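Local coordinates for oligopeptide ABC transporter, periplasmic oligopeptide-binding protein, putative (Thermotoga maritima MSB8, PDB 5IPW) that probably binds oligopeptides in the periplasm and hands them to an ABC transporter for uptake, at residues Asp358-Gln363 with Asp418-Lys423. Numbering follows the deposited sequence.
Sequences DVRFRQ and DEMGLK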
loop_
_atom_site.group_PDB
_atom_site.type_symbol
_atom_site.label_atom_id
_atom_site.label_comp_id
_atom_site.label_asym_id
_atom_site.label_seq_id
_atom_site.Cartn_x
_atom_site.Cartn_y
_atom_site.Cartn_z
ATOM N N ASP A 358 -31.747 6.994 8.262
ATOM C CA ASP A 358 -31.809 8.289 8.911
ATOM C C ASP A 358 -30.423 8.609 9.448
ATOM O O ASP A 358 -29.963 7.986 10.403
ATOM C CB ASP A 358 -32.840 8.274 10.044
ATOM C CG ASP A 358 -33.147 9.665 10.594
ATOM O OD1 ASP A 358 -32.478 10.651 10.201
ATOM O OD2 ASP A 358 -34.068 9.765 11.431
ATOM N N VAL A 359 -29.772 9.585 8.820
ATOM C CA VAL A 359 -28.431 10.033 9.210
ATOM C C VAL A 359 -28.307 10.195 10.724
ATOM O O VAL A 359 -27.315 9.783 11.335
ATOM C CB VAL A 359 -28.083 11.396 8.571
ATOM C CG1 VAL A 359 -26.658 11.798 8.927
ATOM C CG2 VAL A 359 -28.259 11.359 7.053
ATOM N N ARG A 360 -29.326 10.811 11.311
ATOM C CA ARG A 360 -29.358 11.093 12.740
ATOM C C ARG A 360 -29.222 9.840 13.595
ATOM O O ARG A 360 -28.642 9.891 14.678
ATOM C CB ARG A 360 -30.648 11.840 13.081
ATOM C CG ARG A 360 -30.666 13.272 12.549
ATOM C CD ARG A 360 -31.984 13.631 11.884
ATOM N NE ARG A 360 -33.123 13.373 12.761
ATOM C CZ ARG A 360 -34.399 13.469 12.395
ATOM N NH1 ARG A 360 -34.730 13.821 11.155
ATOM N NH2 ARG A 360 -35.348 13.209 13.282
ATOM N N PHE A 361 -29.759 8.721 13.110
ATOM C CA PHE A 361 -29.617 7.451 13.811
ATOM C C PHE A 361 -28.147 7.041 13.860
ATOM O O PHE A 361 -27.662 6.557 14.892
ATOM C CB PHE A 361 -30.464 6.338 13.166
ATOM C CG PHE A 361 -30.414 5.033 13.928
ATOM C CD1 PHE A 361 -30.939 4.942 15.214
ATOM C CD2 PHE A 361 -29.805 3.908 13.383
ATOM C CE1 PHE A 361 -30.874 3.755 15.936
ATOM C CE2 PHE A 361 -29.740 2.718 14.101
ATOM C CZ PHE A 361 -30.273 2.642 15.381
ATOM N N ARG A 362 -27.440 7.248 12.752
ATOM C CA ARG A 362 -26.020 6.887 12.668
ATOM C C ARG A 362 -25.177 7.844 13.516
ATOM O O ARG A 362 -24.387 7.399 14.357
ATOM C CB ARG A 362 -25.553 6.857 11.210
ATOM C CG ARG A 362 -26.396 5.925 10.345
ATOM C CD ARG A 362 -25.777 5.655 8.990
ATOM N NE ARG A 362 -25.751 6.831 8.117
ATOM C CZ ARG A 362 -26.608 7.079 7.124
ATOM N NH1 ARG A 362 -27.626 6.262 6.849
ATOM N NH2 ARG A 362 -26.452 8.179 6.395
ATOM N N GLN A 363 -25.382 9.151 13.320
ATOM C CA GLN A 363 -24.763 10.178 14.174
ATOM C C GLN A 363 -24.900 9.787 15.646
ATOM O O GLN A 363 -23.913 9.768 16.400
ATOM C CB GLN A 363 -25.409 11.547 13.932
ATOM C CG GLN A 363 -25.074 12.153 12.575
ATOM C CD GLN A 363 -25.898 13.389 12.231
ATOM O OE1 GLN A 363 -26.818 13.767 12.958
ATOM N NE2 GLN A 363 -25.569 14.024 11.110
ATOM N N ASP A 418 -34.422 10.869 20.409
ATOM C CA ASP A 418 -35.667 11.546 20.783
ATOM C C ASP A 418 -36.159 12.432 19.641
ATOM O O ASP A 418 -37.357 12.485 19.373
ATOM C CB ASP A 418 -35.494 12.378 22.060
ATOM C CG ASP A 418 -35.051 11.542 23.257
ATOM O OD1 ASP A 418 -35.268 10.310 23.253
ATOM O OD2 ASP A 418 -34.481 12.121 24.206
ATOM N N GLU A 419 -35.238 13.109 18.958
ATOM C CA GLU A 419 -35.599 13.915 17.787
ATOM C C GLU A 419 -36.281 13.089 16.692
ATOM O O GLU A 419 -37.151 13.599 15.989
ATOM C CB GLU A 419 -34.376 14.637 17.194
ATOM C CG GLU A 419 -34.158 16.062 17.699
ATOM C CD GLU A 419 -33.137 16.173 18.822
ATOM O OE1 GLU A 419 -33.324 17.021 19.722
ATOM O OE2 GLU A 419 -32.135 15.435 18.803
ATOM N N MET A 420 -35.875 11.827 16.542
ATOM C CA MET A 420 -36.434 10.943 15.507
ATOM C C MET A 420 -37.854 10.469 15.820
ATOM O O MET A 420 -38.642 10.211 14.910
ATOM C CB MET A 420 -35.521 9.731 15.288
ATOM C CG MET A 420 -34.141 10.072 14.738
ATOM S SD MET A 420 -33.004 8.664 14.695
ATOM C CE MET A 420 -34.007 7.415 13.889
ATOM N N GLY A 421 -38.176 10.369 17.106
ATOM C CA GLY A 421 -39.471 9.866 17.537
ATOM C C GLY A 421 -39.384 8.454 18.067
ATOM O O GLY A 421 -40.402 7.812 18.290
ATOM N N LEU A 422 -38.168 7.965 18.275
ATOM C CA LEU A 422 -37.977 6.655 18.875
ATOM C C LEU A 422 -38.218 6.771 20.372
ATOM O O LEU A 422 -37.319 7.097 21.140
ATOM C CB LEU A 422 -36.576 6.116 18.569
ATOM C CG LEU A 422 -36.210 6.050 17.076
ATOM C CD1 LEU A 422 -34.799 5.511 16.906
ATOM C CD2 LEU A 422 -37.206 5.225 16.270
ATOM N N LYS A 423 -39.455 6.506 20.770
ATOM C CA LYS A 423 -39.892 6.686 22.149
ATOM C C LYS A 423 -39.360 5.570 23.037
ATOM O O LYS A 423 -39.332 4.413 22.628
ATOM C CB LYS A 423 -41.421 6.690 22.207
ATOM C CG LYS A 423 -42.086 7.751 21.332
ATOM C CD LYS A 423 -43.469 7.326 20.853
ATOM C CE LYS A 423 -44.488 7.330 21.985
ATOM N NZ LYS A 423 -45.846 6.952 21.508
HETATM O O HOH W 1 -37.971 13.461 13.546
#
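At the capped N-terminus of helix 359-367, D358, R360 and F361 receive the side chain of M420 from the end of helix 410-420. M420 runs out extended as far as its sulfur and then bends (chi3 50°), which brings CE beside the cap residue and the phenylalanine. D358 meets it tip to tip, OD2 lying 3.3 Å from M420 CG, while OD1 accepts a weak capping bond from R360 N. F361 is crossed at its base, CB being 3.8 Å from M420 SD, and its CD1 also touches the L422 methyl CD1. The R360 guanidinium runs back alongside M420, its NH2 3.7 Å from M420 CG. D358 OD2 lies over the guanidinium face, and OD1 makes a long ion pair with R360 NE (3.8 Å), well out of the plane, probably through charge only. Water 1, in the guanidinium plane, accepts from R360 NH2 at 2.6 Å and donates to E419 O, bridging the two segments. An alanine at M420 would probably open a gap between D358 and F361 and leave the cap side chain less firmly held. The arrangement is that of an aspartate N-cap, its carboxylate accepting from the backbone N two residues on, here in a family 5 solute-binding protein.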